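Local coordinates for protein probable manganase-dependent inorganic pyrophosphatase (Clostridium perfringens, PDB 3L31) that forms the regulatory region of a probable family II pyrophosphatase and binds the inhibitor AMP, using CBS domains accompanied by a DRTGG domain, at residues S72-D77 against S181-Y186; A87-E92 against L156-N161. One frame throughout, in Å; residues are numbered along the deposited sequence.

How the contacts relate
Contact 1 pairs 72-77 with 181-186, two segments that the chain brings together across 103 intervening residues. Contact 2, 87-92 against 156-161, is nested inside that loop, within the DRTGG domain itself. Their centres are 21 Å apart. Helix 76-82, which begins in contact 1, runs on into strand 86-89 of contact 2, and the two sites touch directly where Leu76 CD2 packs on Ile90 CG2 at 3.8 Å. Contact 1 lies near the middle of the chain, the Tyr186 side chain about 12 Å from a bound AMP, whereas contact 2 lies about 24 Å from the chain centre.

Contact 1. Residues S72-D77 against S181-Y186; sequences SATSLD and SLPVDY
Ser72 lays its CB over one face of the Tyr186 ring, a CH-pi contact 3.9 Å from the centroid and offset toward the CG side of the ring. Tyr186 presents that face because its CG stands opposite the backbone N (chi1 -175°), which swings the ring across to the end of helix 68-71. Ser72 itself keeps its hydroxyl tucked between its own N and carbonyl carbon (chi1 55°); OG accepts a 2.8 Å hydrogen bond from Thr74 OG1 and is also bonded to Ile68 O. The paired hydroxyls meet a greasy surface: Thr74 OG1 is 3.4 Å from Leu182 CD1, while Pro183 CG comes within 3.3 Å of Ser72 O. On its other branch, Thr74 CG2 reaches Ser181 CB at 3.6 Å, so the threonine meets the second segment through both arms. Ala73, with positive phi, ends helix 68-71 in a Schellman motif, and Ser75 N-caps the next helix through Asn78 N. The contact thus joins the link between helices 68-71 and 76-82 to the residues leading into helix 184-187: Leu69 of helix 68-71 packs on Thr74 and Leu182, Ile79 of helix 76-82 on Thr74 and Ser181, and Leu23 of helix 23-31 on Leu182.

Contact 2. Residues A87-E92 against L156-N161; sequences AQNINE and LAKKNN
Lys158 NZ is held by two oxygens of the facing chain: Asn89 OD1 at 3.0 Å and, more weakly, Gln88 O. This is a helix-on-strand contact of the DRTGG domain, in which the C-terminal end of helix 151-160 meets strand 86-89, outermost in the mixed sheet of this chain, at a classic beta bulge where Gln88 and Asn89 both face Val164. The lysine chain bends at chi2, laying CD 3.1 Å from Asn89 OD1 before the ammonium turns in. NZ approaches OD1 tilted 21° from the carbonyl plane, with a C=O...N angle of 117°. On the same amide, Asn89 ND2 is bonded to Ile162 O and donates to a water at 3.1 Å; the water in turn donates to Asn161 OD1, tying the strand to the residue after the helix. Both oxygen and nitrogen of this buried amide are therefore used, which should fix its rotation. Asn161, with positive phi, is the C-prime residue of the Schellman motif closing the helix. Its carbonyl turns toward Asn91, whose OD1 accepts from Glu93 N, two residues on. Asn91 ND2 donates to Asn161 O at 3.0 Å, lying in the plane of that carbonyl, although the oxygen sits 31° out of the Asn91 amide plane.

Contact 1. Residues S72-D77 against S181-Y186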
loop_
_atom_site.group_PDB
_atom_site.type_symbol
_atom_site.label_atom_id
_atom_site.label_comp_id
_atom_site.label_asym_id
_atom_site.label_seq_id
_atom_site.Cartn_x
_atom_site.Cartn_y
_atom_site.Cartn_z
ATOM N N SER A 72 -16.253 4.167 1.928
ATOM C CA SER A 72 -15.996 4.046 0.496
ATOM C C SER A 72 -17.122 3.310 -0.242
ATOM O O SER A 72 -17.132 3.225 -1.484
ATOM C CB SER A 72 -14.707 3.277 0.265
ATOM O OG SER A 72 -14.727 2.017 0.900
ATOM N N ALA A 73 -18.046 2.747 0.528
ATOM C CA ALA A 73 -19.060 1.860 -0.039
ATOM C C ALA A 73 -18.458 0.795 -0.965
ATOM O O ALA A 73 -18.927 0.552 -2.093
ATOM C CB ALA A 73 -20.126 2.661 -0.771
ATOM N N THR A 74 -17.404 0.164 -0.495
ATOM C CA THR A 74 -16.785 -0.875 -1.305
ATOM C C THR A 74 -17.830 -1.974 -1.535
ATOM O O THR A 74 -18.547 -2.391 -0.626
ATOM C CB THR A 74 -15.472 -1.472 -0.649
ATOM O OG1 THR A 74 -14.504 -0.428 -0.506
ATOM C CG2 THR A 74 -14.885 -2.543 -1.552
ATOM N N SER A 75 -17.876 -2.446 -2.758
ATOM C CA SER A 75 -18.845 -3.449 -3.165
ATOM C C SER A 75 -18.232 -4.835 -2.996
ATOM O O SER A 75 -17.001 -5.014 -3.082
ATOM C CB SER A 75 -19.196 -3.272 -4.631
ATOM O OG SER A 75 -18.090 -3.683 -5.441
ATOM N N LEU A 76 -19.106 -5.794 -2.753
ATOM C CA LEU A 76 -18.725 -7.192 -2.668
ATOM C C LEU A 76 -17.942 -7.660 -3.905
ATOM O O LEU A 76 -17.027 -8.466 -3.764
ATOM C CB LEU A 76 -19.958 -8.093 -2.447
ATOM C CG LEU A 76 -19.685 -9.578 -2.225
ATOM C CD1 LEU A 76 -18.767 -9.690 -1.013
ATOM C CD2 LEU A 76 -20.945 -10.448 -2.021
ATOM N N ASP A 77 -18.289 -7.182 -5.109
ATOM C CA ASP A 77 -17.584 -7.656 -6.325
ATOM C C ASP A 77 -16.131 -7.248 -6.273
ATOM O O ASP A 77 -15.278 -7.961 -6.799
ATOM C CB ASP A 77 -18.188 -7.140 -7.639
ATOM C CG ASP A 77 -19.537 -7.764 -7.945
ATOM O OD1 ASP A 77 -19.710 -9.002 -7.725
ATOM O OD2 ASP A 77 -20.431 -7.005 -8.397
ATOM N N SER A 181 -9.373 -3.185 -2.590
ATOM C CA SER A 181 -10.746 -3.332 -3.058
ATOM C C SER A 181 -11.394 -1.997 -3.316
ATOM O O SER A 181 -12.344 -1.911 -4.074
ATOM C CB SER A 181 -11.599 -4.006 -1.985
ATOM O OG SER A 181 -11.041 -5.248 -1.705
ATOM N N LEU A 182 -10.882 -0.979 -2.635
ATOM C CA LEU A 182 -11.554 0.328 -2.584
ATOM C C LEU A 182 -11.822 0.911 -3.972
ATOM O O LEU A 182 -10.977 0.799 -4.874
ATOM C CB LEU A 182 -10.750 1.359 -1.761
ATOM C CG LEU A 182 -11.009 1.586 -0.259
ATOM C CD1 LEU A 182 -11.323 0.361 0.532
ATOM C CD2 LEU A 182 -9.765 2.208 0.305
ATOM N N PRO A 183 -12.991 1.553 -4.146
ATOM C CA PRO A 183 -13.261 2.159 -5.430
ATOM C C PRO A 183 -12.469 3.431 -5.637
ATOM O O PRO A 183 -12.233 4.182 -4.698
ATOM C CB PRO A 183 -14.792 2.414 -5.395
ATOM C CG PRO A 183 -15.138 2.514 -3.957
ATOM C CD PRO A 183 -14.139 1.651 -3.237
ATOM N N VAL A 184 -12.094 3.698 -6.891
ATOM C CA VAL A 184 -11.259 4.892 -7.183
ATOM C C VAL A 184 -11.909 6.156 -6.715
ATOM O O VAL A 184 -11.211 7.104 -6.290
ATOM C CB VAL A 184 -10.783 5.068 -8.661
ATOM C CG1 VAL A 184 -9.907 3.908 -9.074
ATOM C CG2 VAL A 184 -11.896 5.220 -9.566
ATOM N N ASP A 185 -13.226 6.210 -6.799
ATOM C CA ASP A 185 -13.902 7.486 -6.507
ATOM C C ASP A 185 -13.779 7.922 -5.038
ATOM O O ASP A 185 -13.854 9.090 -4.743
ATOM C CB ASP A 185 -15.360 7.545 -7.007
ATOM C CG ASP A 185 -16.278 6.670 -6.222
ATOM O OD1 ASP A 185 -15.793 5.715 -5.602
ATOM O OD2 ASP A 185 -17.489 6.921 -6.223
ATOM N N TYR A 186 -13.492 7.000 -4.142
ATOM C CA TYR A 186 -13.224 7.372 -2.736
ATOM C C TYR A 186 -11.830 8.007 -2.523
ATOM O O TYR A 186 -11.573 8.732 -1.548
ATOM C CB TYR A 186 -13.325 6.118 -1.856
ATOM C CG TYR A 186 -13.193 6.408 -0.373
ATOM C CD1 TYR A 186 -14.177 7.118 0.318
ATOM C CD2 TYR A 186 -12.067 6.011 0.313
ATOM C CE1 TYR A 186 -14.037 7.393 1.649
ATOM C CE2 TYR A 186 -11.910 6.297 1.644
ATOM C CZ TYR A 186 -12.894 6.982 2.307
ATOM O OH TYR A 186 -12.687 7.220 3.646
#

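Contact 2. Residues A87-E92 against L156-N161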
loop_
_atom_site.group_PDB
_atom_site.type_symbol
_atom_site.label_atom_id
_atom_site.label_comp_id
_atom_site.label_asym_id
_atom_site.label_seq_id
_atom_site.Cartn_x
_atom_site.Cartn_y
_atom_site.Cartn_z
ATOM N N ALA A 87 -18.075 -16.515 -3.416
ATOM C CA ALA A 87 -19.213 -16.433 -2.453
ATOM C C ALA A 87 -19.984 -17.737 -2.287
ATOM O O ALA A 87 -20.369 -18.350 -3.262
ATOM C CB ALA A 87 -20.173 -15.307 -2.811
ATOM N N GLN A 88 -20.233 -18.106 -1.037
ATOM C CA GLN A 88 -21.097 -19.244 -0.693
ATOM C C GLN A 88 -22.513 -18.790 -0.335
ATOM O O GLN A 88 -23.442 -19.553 -0.412
ATOM C CB GLN A 88 -20.537 -20.027 0.502
ATOM C CG GLN A 88 -19.329 -20.925 0.162
ATOM C CD GLN A 88 -18.037 -20.133 -0.045
ATOM O OE1 GLN A 88 -17.672 -19.290 0.788
ATOM N NE2 GLN A 88 -17.334 -20.413 -1.143
ATOM N N ASN A 89 -22.636 -17.557 0.150
ATOM C CA ASN A 89 -23.941 -16.938 0.395
ATOM C C ASN A 89 -23.794 -15.455 0.332
ATOM O O ASN A 89 -22.814 -14.918 0.815
ATOM C CB ASN A 89 -24.523 -17.291 1.754
ATOM C CG ASN A 89 -25.925 -16.768 1.916
ATOM O OD1 ASN A 89 -26.815 -17.118 1.143
ATOM N ND2 ASN A 89 -26.134 -15.916 2.905
ATOM N N ILE A 90 -24.756 -14.806 -0.299
ATOM C CA ILE A 90 -24.750 -13.353 -0.406
ATOM C C ILE A 90 -26.019 -12.785 0.178
ATOM O O ILE A 90 -27.131 -13.232 -0.183
ATOM C CB ILE A 90 -24.654 -12.864 -1.833
ATOM C CG1 ILE A 90 -23.440 -13.480 -2.551
ATOM C CG2 ILE A 90 -24.588 -11.342 -1.831
ATOM C CD1 ILE A 90 -23.281 -12.995 -4.035
ATOM N N ASN A 91 -25.864 -11.846 1.110
ATOM C CA ASN A 91 -27.003 -11.027 1.521
ATOM C C ASN A 91 -27.244 -10.013 0.420
ATOM O O ASN A 91 -26.566 -8.997 0.334
ATOM C CB ASN A 91 -26.822 -10.343 2.874
ATOM C CG ASN A 91 -28.017 -9.486 3.252
ATOM O OD1 ASN A 91 -28.771 -9.026 2.391
ATOM N ND2 ASN A 91 -28.198 -9.266 4.536
ATOM N N GLU A 92 -28.232 -10.324 -0.418
ATOM C CA GLU A 92 -28.499 -9.567 -1.655
ATOM C C GLU A 92 -29.093 -8.206 -1.363
ATOM O O GLU A 92 -29.203 -7.397 -2.257
ATOM C CB GLU A 92 -29.440 -10.339 -2.601
ATOM C CG GLU A 92 -28.804 -11.567 -3.241
ATOM C CD GLU A 92 -27.744 -11.171 -4.253
ATOM O OE1 GLU A 92 -27.560 -9.938 -4.414
ATOM O OE2 GLU A 92 -27.098 -12.068 -4.877
ATOM N N LEU A 156 -26.781 -22.025 7.835
ATOM C CA LEU A 156 -26.926 -21.063 8.956
ATOM C C LEU A 156 -26.769 -19.590 8.466
ATOM O O LEU A 156 -27.449 -18.689 8.960
ATOM C CB LEU A 156 -25.932 -21.360 10.102
ATOM C CG LEU A 156 -26.300 -20.805 11.472
ATOM C CD1 LEU A 156 -27.399 -21.686 12.132
ATOM C CD2 LEU A 156 -25.079 -20.694 12.389
ATOM N N ALA A 157 -25.901 -19.381 7.471
ATOM C CA ALA A 157 -25.705 -18.065 6.856
ATOM C C ALA A 157 -26.920 -17.699 6.027
ATOM O O ALA A 157 -27.340 -16.557 6.024
ATOM C CB ALA A 157 -24.470 -18.034 5.973
ATOM N N LYS A 158 -27.461 -18.674 5.313
ATOM C CA LYS A 158 -28.743 -18.503 4.574
ATOM C C LYS A 158 -29.866 -18.027 5.516
ATOM O O LYS A 158 -30.568 -17.062 5.282
ATOM C CB LYS A 158 -29.211 -19.836 3.926
ATOM C CG LYS A 158 -29.171 -19.907 2.381
ATOM C CD LYS A 158 -27.722 -20.026 1.853
ATOM C CE LYS A 158 -27.659 -20.302 0.340
ATOM N NZ LYS A 158 -26.410 -19.762 -0.297
ATOM N N LYS A 159 -30.031 -18.781 6.571
ATOM C CA LYS A 159 -31.062 -18.511 7.580
ATOM C C LYS A 159 -30.974 -17.076 8.107
ATOM O O LYS A 159 -31.965 -16.378 8.232
ATOM C CB LYS A 159 -30.884 -19.508 8.723
ATOM C CG LYS A 159 -31.964 -19.568 9.745
ATOM C CD LYS A 159 -31.667 -20.758 10.653
ATOM C CE LYS A 159 -32.731 -20.959 11.706
ATOM N NZ LYS A 159 -32.855 -19.749 12.573
ATOM N N ASN A 160 -29.758 -16.637 8.367
ATOM C CA ASN A 160 -29.498 -15.369 9.060
ATOM C C ASN A 160 -29.138 -14.230 8.137
ATOM O O ASN A 160 -28.996 -13.087 8.566
ATOM C CB ASN A 160 -28.409 -15.614 10.123
ATOM C CG ASN A 160 -28.950 -16.416 11.283
ATOM O OD1 ASN A 160 -29.769 -15.910 12.035
ATOM N ND2 ASN A 160 -28.565 -17.676 11.396
ATOM N N ASN A 161 -29.039 -14.549 6.852
ATOM C CA ASN A 161 -28.685 -13.600 5.777
ATOM C C ASN A 161 -27.308 -12.969 5.953
ATOM O O ASN A 161 -27.152 -11.769 5.769
ATOM C CB ASN A 161 -29.724 -12.489 5.618
ATOM C CG ASN A 161 -31.082 -13.013 5.216
ATOM O OD1 ASN A 161 -31.216 -13.842 4.320
ATOM N ND2 ASN A 161 -32.107 -12.530 5.898
HETATM O O HOH W 1 -28.884 -14.669 2.443
#